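Local coordinates for glycosyl transferases group 1 family protein (Francisella tularensis subsp. tularensis, PDB 5I45), which probably transfers sugar residues as a GT-B-type glycosyltransferase of group 1, of which this chain is the C-terminal domain, at residues Y109-G123 with E130-G144. Sequence-based numbering, arbitrary orientation. Where two conformers were deposited one is given.
Sequences YRALDIVVCASHKEG and EAMASKCAVIATKAG
Strands 114-117 and 137-140 are the parallel neighbours of a right-handed beta-alpha-beta unit, linked through helix 126-133, in the Rossmann-like C-terminal domain of a GT-B fold. The ladder runs in strict alternation: Val115 N donates to Ala137 O, Val115 O accepts from Ile139 N at 3.0 Å, and Cys117 N donates to Ile139 O at 2.8 Å. On the face bearing Ile114 and Ile139, CG2 of the first meets CD1 of the second at 4.0 Å, and Leu171 of helix 164-176 touches both. The other face receives the linking helix: Ala131 CB lies 3.8 Å from Val115 CB and also packs against CE1 of the Tyr109 ring. Glu130 CB sits over that ring in a CH-pi contact, 4.1 Å from its centroid and 28° off the normal. The Glu130 carboxylate plane is turned 76° from the Tyr109 ring. Phe35 stacks with the same tyrosine. Beyond the strands, Thr141 OG1 lies between its backbone N and carbonyl carbon (chi1 55°), a setting that lets the hydroxyl bond both within its own turn and across to segment 109-123. It accepts from Gly144 N, forming an ST motif, and donates in the carbonyl plane to a lone pair of Ser119 O, 2.7 Å from Thr141 OG1.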
loop_
_atom_site.group_PDB
_atom_site.type_symbol
_atom_site.label_atom_id
_atom_site.label_comp_id
_atom_site.label_asym_id
_atom_site.label_seq_id
_atom_site.Cartn_x
_atom_site.Cartn_y
_atom_site.Cartn_z
ATOM N N TYR A 109 -7.243 -4.346 2.410
ATOM C CA TYR A 109 -6.728 -4.645 1.078
ATOM C C TYR A 109 -7.845 -4.532 0.046
ATOM O O TYR A 109 -7.630 -4.009 -1.054
ATOM C CB TYR A 109 -6.093 -6.022 0.999
ATOM C CG TYR A 109 -4.757 -6.129 1.679
ATOM C CD1 TYR A 109 -3.636 -5.549 1.118
ATOM C CD2 TYR A 109 -4.607 -6.815 2.869
ATOM C CE1 TYR A 109 -2.401 -5.683 1.697
ATOM C CE2 TYR A 109 -3.364 -6.927 3.465
ATOM C CZ TYR A 109 -2.279 -6.361 2.860
ATOM O OH TYR A 109 -1.029 -6.473 3.437
ATOM N N ARG A 110 -9.037 -4.982 0.426
ATOM C CA ARG A 110 -10.196 -4.928 -0.483
ATOM C C ARG A 110 -10.669 -3.523 -0.821
ATOM O O ARG A 110 -11.382 -3.325 -1.800
ATOM C CB ARG A 110 -11.356 -5.748 0.096
ATOM C CG ARG A 110 -11.170 -7.223 -0.112
ATOM C CD ARG A 110 -12.403 -8.032 0.245
ATOM N NE ARG A 110 -12.525 -8.311 1.674
ATOM C CZ ARG A 110 -11.877 -9.286 2.313
ATOM N NH1 ARG A 110 -10.998 -10.076 1.662
ATOM N NH2 ARG A 110 -12.094 -9.461 3.620
ATOM N N ALA A 111 -10.287 -2.548 -0.007
ATOM C CA ALA A 111 -10.669 -1.160 -0.212
ATOM C C ALA A 111 -9.625 -0.360 -0.990
ATOM O O ALA A 111 -9.921 0.764 -1.399
ATOM C CB ALA A 111 -10.934 -0.485 1.124
ATOM N N LEU A 112 -8.425 -0.927 -1.192
ATOM C CA LEU A 112 -7.308 -0.160 -1.763
ATOM C C LEU A 112 -6.986 -0.484 -3.208
ATOM O O LEU A 112 -6.970 -1.650 -3.602
ATOM C CB LEU A 112 -6.039 -0.439 -0.929
ATOM C CG LEU A 112 -6.119 0.043 0.512
ATOM C CD1 LEU A 112 -4.994 -0.571 1.327
ATOM C CD2 LEU A 112 -6.161 1.554 0.623
ATOM N N ASP A 113 -6.731 0.543 -4.023
ATOM C CA ASP A 113 -6.277 0.341 -5.385
ATOM C C ASP A 113 -4.799 0.012 -5.490
ATOM O O ASP A 113 -4.409 -0.717 -6.370
ATOM C CB ASP A 113 -6.595 1.546 -6.269
ATOM C CG ASP A 113 -7.996 1.499 -6.806
ATOM O OD1 ASP A 113 -8.953 1.760 -6.068
ATOM O OD2 ASP A 113 -8.140 1.124 -7.992
ATOM N N ILE A 114 -3.998 0.615 -4.606
ATOM C CA ILE A 114 -2.532 0.470 -4.673
ATOM C C ILE A 114 -2.030 0.179 -3.291
ATOM O O ILE A 114 -2.505 0.803 -2.328
ATOM C CB ILE A 114 -1.885 1.760 -5.210
ATOM C CG1 ILE A 114 -2.432 2.132 -6.594
ATOM C CG2 ILE A 114 -0.364 1.658 -5.172
ATOM C CD1 ILE A 114 -2.028 3.505 -7.103
ATOM N N VAL A 115 -1.059 -0.709 -3.177
ATOM C CA VAL A 115 -0.365 -0.989 -1.921
ATOM C C VAL A 115 1.120 -0.800 -2.142
ATOM O O VAL A 115 1.667 -1.243 -3.155
ATOM C CB VAL A 115 -0.677 -2.396 -1.369
ATOM C CG1 VAL A 115 0.192 -2.716 -0.154
ATOM C CG2 VAL A 115 -2.129 -2.470 -0.975
ATOM N N VAL A 116 1.757 -0.100 -1.189
ATOM C CA VAL A 116 3.198 0.085 -1.205
ATOM C C VAL A 116 3.847 -0.746 -0.126
ATOM O O VAL A 116 3.417 -0.704 1.001
ATOM C CB VAL A 116 3.582 1.570 -1.041
ATOM C CG1 VAL A 116 5.079 1.744 -1.079
ATOM C CG2 VAL A 116 2.933 2.403 -2.145
ATOM N N CYS A 117 4.890 -1.496 -0.499
ATOM C CA CYS A 117 5.667 -2.311 0.439
ATOM C C CYS A 117 7.068 -1.724 0.364
ATOM O O CYS A 117 7.822 -2.059 -0.520
ATOM C CB CYS A 117 5.572 -3.807 0.003
ATOM S SG CYS A 117 3.866 -4.440 -0.222
ATOM N N ALA A 118 7.390 -0.824 1.293
ATOM C CA ALA A 118 8.583 0.027 1.217
ATOM C C ALA A 118 9.731 -0.405 2.133
ATOM O O ALA A 118 10.683 0.347 2.318
ATOM C CB ALA A 118 8.173 1.455 1.567
ATOM N N SER A 119 9.655 -1.598 2.690
ATOM C CA SER A 119 10.651 -2.011 3.679
ATOM C C SER A 119 12.066 -1.978 3.136
ATOM O O SER A 119 12.323 -2.359 2.013
ATOM C CB SER A 119 10.352 -3.400 4.155
ATOM O OG SER A 119 11.259 -3.784 5.171
ATOM N N HIS A 120 12.999 -1.542 3.963
ATOM C CA HIS A 120 14.380 -1.509 3.511
ATOM C C HIS A 120 15.002 -2.892 3.393
ATOM O O HIS A 120 15.735 -3.178 2.435
ATOM C CB HIS A 120 15.232 -0.661 4.432
ATOM C CG HIS A 120 14.789 0.760 4.532
ATOM N ND1 HIS A 120 15.259 1.614 5.505
ATOM C CD2 HIS A 120 13.867 1.458 3.829
ATOM C CE1 HIS A 120 14.695 2.794 5.356
ATOM N NE2 HIS A 120 13.840 2.725 4.355
ATOM N N LYS A 121 14.689 -3.742 4.365
ATOM C CA LYS A 121 15.320 -5.083 4.495
ATOM C C LYS A 121 14.415 -6.167 5.018
ATOM O O LYS A 121 14.494 -7.313 4.571
ATOM C CB LYS A 121 16.521 -5.020 5.470
ATOM C CG LYS A 121 17.641 -4.151 4.991
ATOM C CD LYS A 121 18.873 -4.232 5.864
ATOM C CE LYS A 121 20.022 -3.507 5.196
ATOM N NZ LYS A 121 20.501 -4.182 3.952
ATOM N N GLU A 122 13.584 -5.835 5.996
ATOM C CA GLU A 122 12.747 -6.834 6.666
ATOM C C GLU A 122 11.545 -7.231 5.836
ATOM O O GLU A 122 10.982 -6.409 5.095
ATOM C CB GLU A 122 12.304 -6.284 8.028
ATOM C CG GLU A 122 13.500 -5.946 8.896
ATOM C CD GLU A 122 13.161 -5.106 10.105
ATOM O OE1 GLU A 122 11.983 -5.022 10.484
ATOM O OE2 GLU A 122 14.087 -4.531 10.684
ATOM N N GLY A 123 11.148 -8.495 5.983
ATOM C CA GLY A 123 9.996 -9.054 5.305
ATOM C C GLY A 123 10.192 -10.315 4.548
ATOM O O GLY A 123 11.294 -10.639 4.109
ATOM N N GLU A 130 -0.435 -10.675 -0.138
ATOM C CA GLU A 130 -1.795 -10.401 0.350
ATOM C C GLU A 130 -2.451 -9.341 -0.550
ATOM O O GLU A 130 -3.631 -9.453 -0.899
ATOM C CB GLU A 130 -1.738 -9.927 1.800
ATOM C CG GLU A 130 -1.387 -11.014 2.819
ATOM C CD GLU A 130 -1.015 -10.471 4.209
ATOM O OE1 GLU A 130 -1.043 -9.266 4.442
ATOM O OE2 GLU A 130 -0.662 -11.288 5.089
ATOM N N ALA A 131 -1.686 -8.313 -0.891
ATOM C CA ALA A 131 -2.177 -7.229 -1.744
ATOM C C ALA A 131 -2.501 -7.755 -3.142
ATOM O O ALA A 131 -3.558 -7.447 -3.697
ATOM C CB ALA A 131 -1.177 -6.113 -1.815
HETATM N N MSE A 132 -1.601 -8.549 -3.712
HETATM C CA MSE A 132 -1.825 -9.112 -5.036
HETATM C C MSE A 132 -2.998 -10.060 -5.069
HETATM O O MSE A 132 -3.765 -10.064 -6.026
HETATM C CB MSE A 132 -0.533 -9.799 -5.507
HETATM C CG MSE A 132 0.573 -8.752 -5.708
HETATM SE SE MSE A 132 2.398 -9.495 -5.722
HETATM C CE MSE A 132 2.473 -10.055 -7.636
ATOM N N ALA A 133 -3.154 -10.860 -4.025
ATOM C CA ALA A 133 -4.312 -11.764 -3.924
ATOM C C ALA A 133 -5.623 -10.979 -3.865
ATOM O O ALA A 133 -6.673 -11.517 -4.237
ATOM C CB ALA A 133 -4.158 -12.677 -2.718
ATOM N N SER A 134 -5.540 -9.736 -3.407
ATOM C CA SER A 134 -6.713 -8.891 -3.329
ATOM C C SER A 134 -6.889 -8.011 -4.558
ATOM O O SER A 134 -7.775 -7.178 -4.584
ATOM C CB SER A 134 -6.633 -8.009 -2.086
ATOM O OG SER A 134 -6.347 -8.768 -0.916
ATOM N N LYS A 135 -6.040 -8.206 -5.567
ATOM C CA LYS A 135 -6.058 -7.443 -6.790
ATOM C C LYS A 135 -5.761 -5.949 -6.591
ATOM O O LYS A 135 -6.258 -5.081 -7.294
ATOM C CB LYS A 135 -7.335 -7.709 -7.609
ATOM C CG LYS A 135 -7.089 -7.792 -9.105
ATOM C CD LYS A 135 -8.316 -8.165 -9.915
ATOM C CE LYS A 135 -8.802 -9.601 -9.736
ATOM N NZ LYS A 135 -9.920 -9.879 -10.677
ATOM N N CYS A 136 -4.884 -5.689 -5.639
ATOM C CA CYS A 136 -4.278 -4.346 -5.469
ATOM C C CYS A 136 -3.053 -4.278 -6.371
ATOM O O CYS A 136 -2.333 -5.270 -6.522
ATOM C CB CYS A 136 -3.809 -4.125 -4.038
ATOM S SG CYS A 136 -5.024 -4.388 -2.775
ATOM N N ALA A 137 -2.767 -3.124 -6.966
ATOM C CA ALA A 137 -1.504 -2.949 -7.695
ATOM C C ALA A 137 -0.411 -2.714 -6.666
ATOM O O ALA A 137 -0.609 -1.868 -5.788
ATOM C CB ALA A 137 -1.621 -1.780 -8.638
ATOM N N VAL A 138 0.726 -3.390 -6.767
ATOM C CA VAL A 138 1.785 -3.277 -5.770
ATOM C C VAL A 138 3.033 -2.598 -6.303
ATOM O O VAL A 138 3.549 -2.892 -7.414
ATOM C CB VAL A 138 2.159 -4.678 -5.236
ATOM C CG1 VAL A 138 3.366 -4.642 -4.300
ATOM C CG2 VAL A 138 0.986 -5.275 -4.498
ATOM N N ILE A 139 3.522 -1.684 -5.453
ATOM C CA ILE A 139 4.828 -1.054 -5.619
ATOM C C ILE A 139 5.651 -1.534 -4.435
ATOM O O ILE A 139 5.243 -1.385 -3.306
ATOM C CB ILE A 139 4.715 0.475 -5.566
ATOM C CG1 ILE A 139 3.867 1.004 -6.719
ATOM C CG2 ILE A 139 6.124 1.088 -5.608
ATOM C CD1 ILE A 139 3.384 2.426 -6.499
ATOM N N ALA A 140 6.806 -2.126 -4.690
ATOM C CA ALA A 140 7.604 -2.708 -3.630
ATOM C C ALA A 140 9.082 -2.536 -3.825
ATOM O O ALA A 140 9.575 -2.428 -4.939
ATOM C CB ALA A 140 7.321 -4.228 -3.577
ATOM N N THR A 141 9.802 -2.529 -2.703
ATOM C CA THR A 141 11.251 -2.708 -2.718
ATOM C C THR A 141 11.551 -4.226 -2.870
ATOM O O THR A 141 10.671 -5.060 -2.755
ATOM C CB THR A 141 11.837 -2.258 -1.390
ATOM O OG1 THR A 141 11.176 -2.980 -0.348
ATOM C CG2 THR A 141 11.655 -0.769 -1.178
ATOM N N LYS A 142 12.823 -4.551 -3.029
ATOM C CA LYS A 142 13.292 -5.960 -3.069
ATOM C C LYS A 142 12.798 -6.702 -1.813
ATOM O O LYS A 142 12.219 -7.801 -1.897
ATOM C CB LYS A 142 14.815 -5.984 -3.131
ATOM C CG LYS A 142 15.432 -7.376 -3.193
ATOM C CD LYS A 142 16.938 -7.322 -3.418
ATOM C CE LYS A 142 17.280 -6.835 -4.816
ATOM N NZ LYS A 142 18.653 -7.209 -5.232
ATOM N N ALA A 143 12.971 -6.080 -0.651
ATOM C CA ALA A 143 12.498 -6.660 0.619
ATOM C C ALA A 143 10.980 -6.807 0.641
ATOM O O ALA A 143 10.438 -7.814 1.122
ATOM C CB ALA A 143 12.947 -5.794 1.793
ATOM N N GLY A 144 10.285 -5.766 0.188
ATOM C CA GLY A 144 8.829 -5.739 0.188
ATOM C C GLY A 144 8.178 -6.837 -0.604
ATOM O O GLY A 144 7.059 -7.222 -0.304
HETATM O O HOH W 1 14.810 -3.790 -0.252
#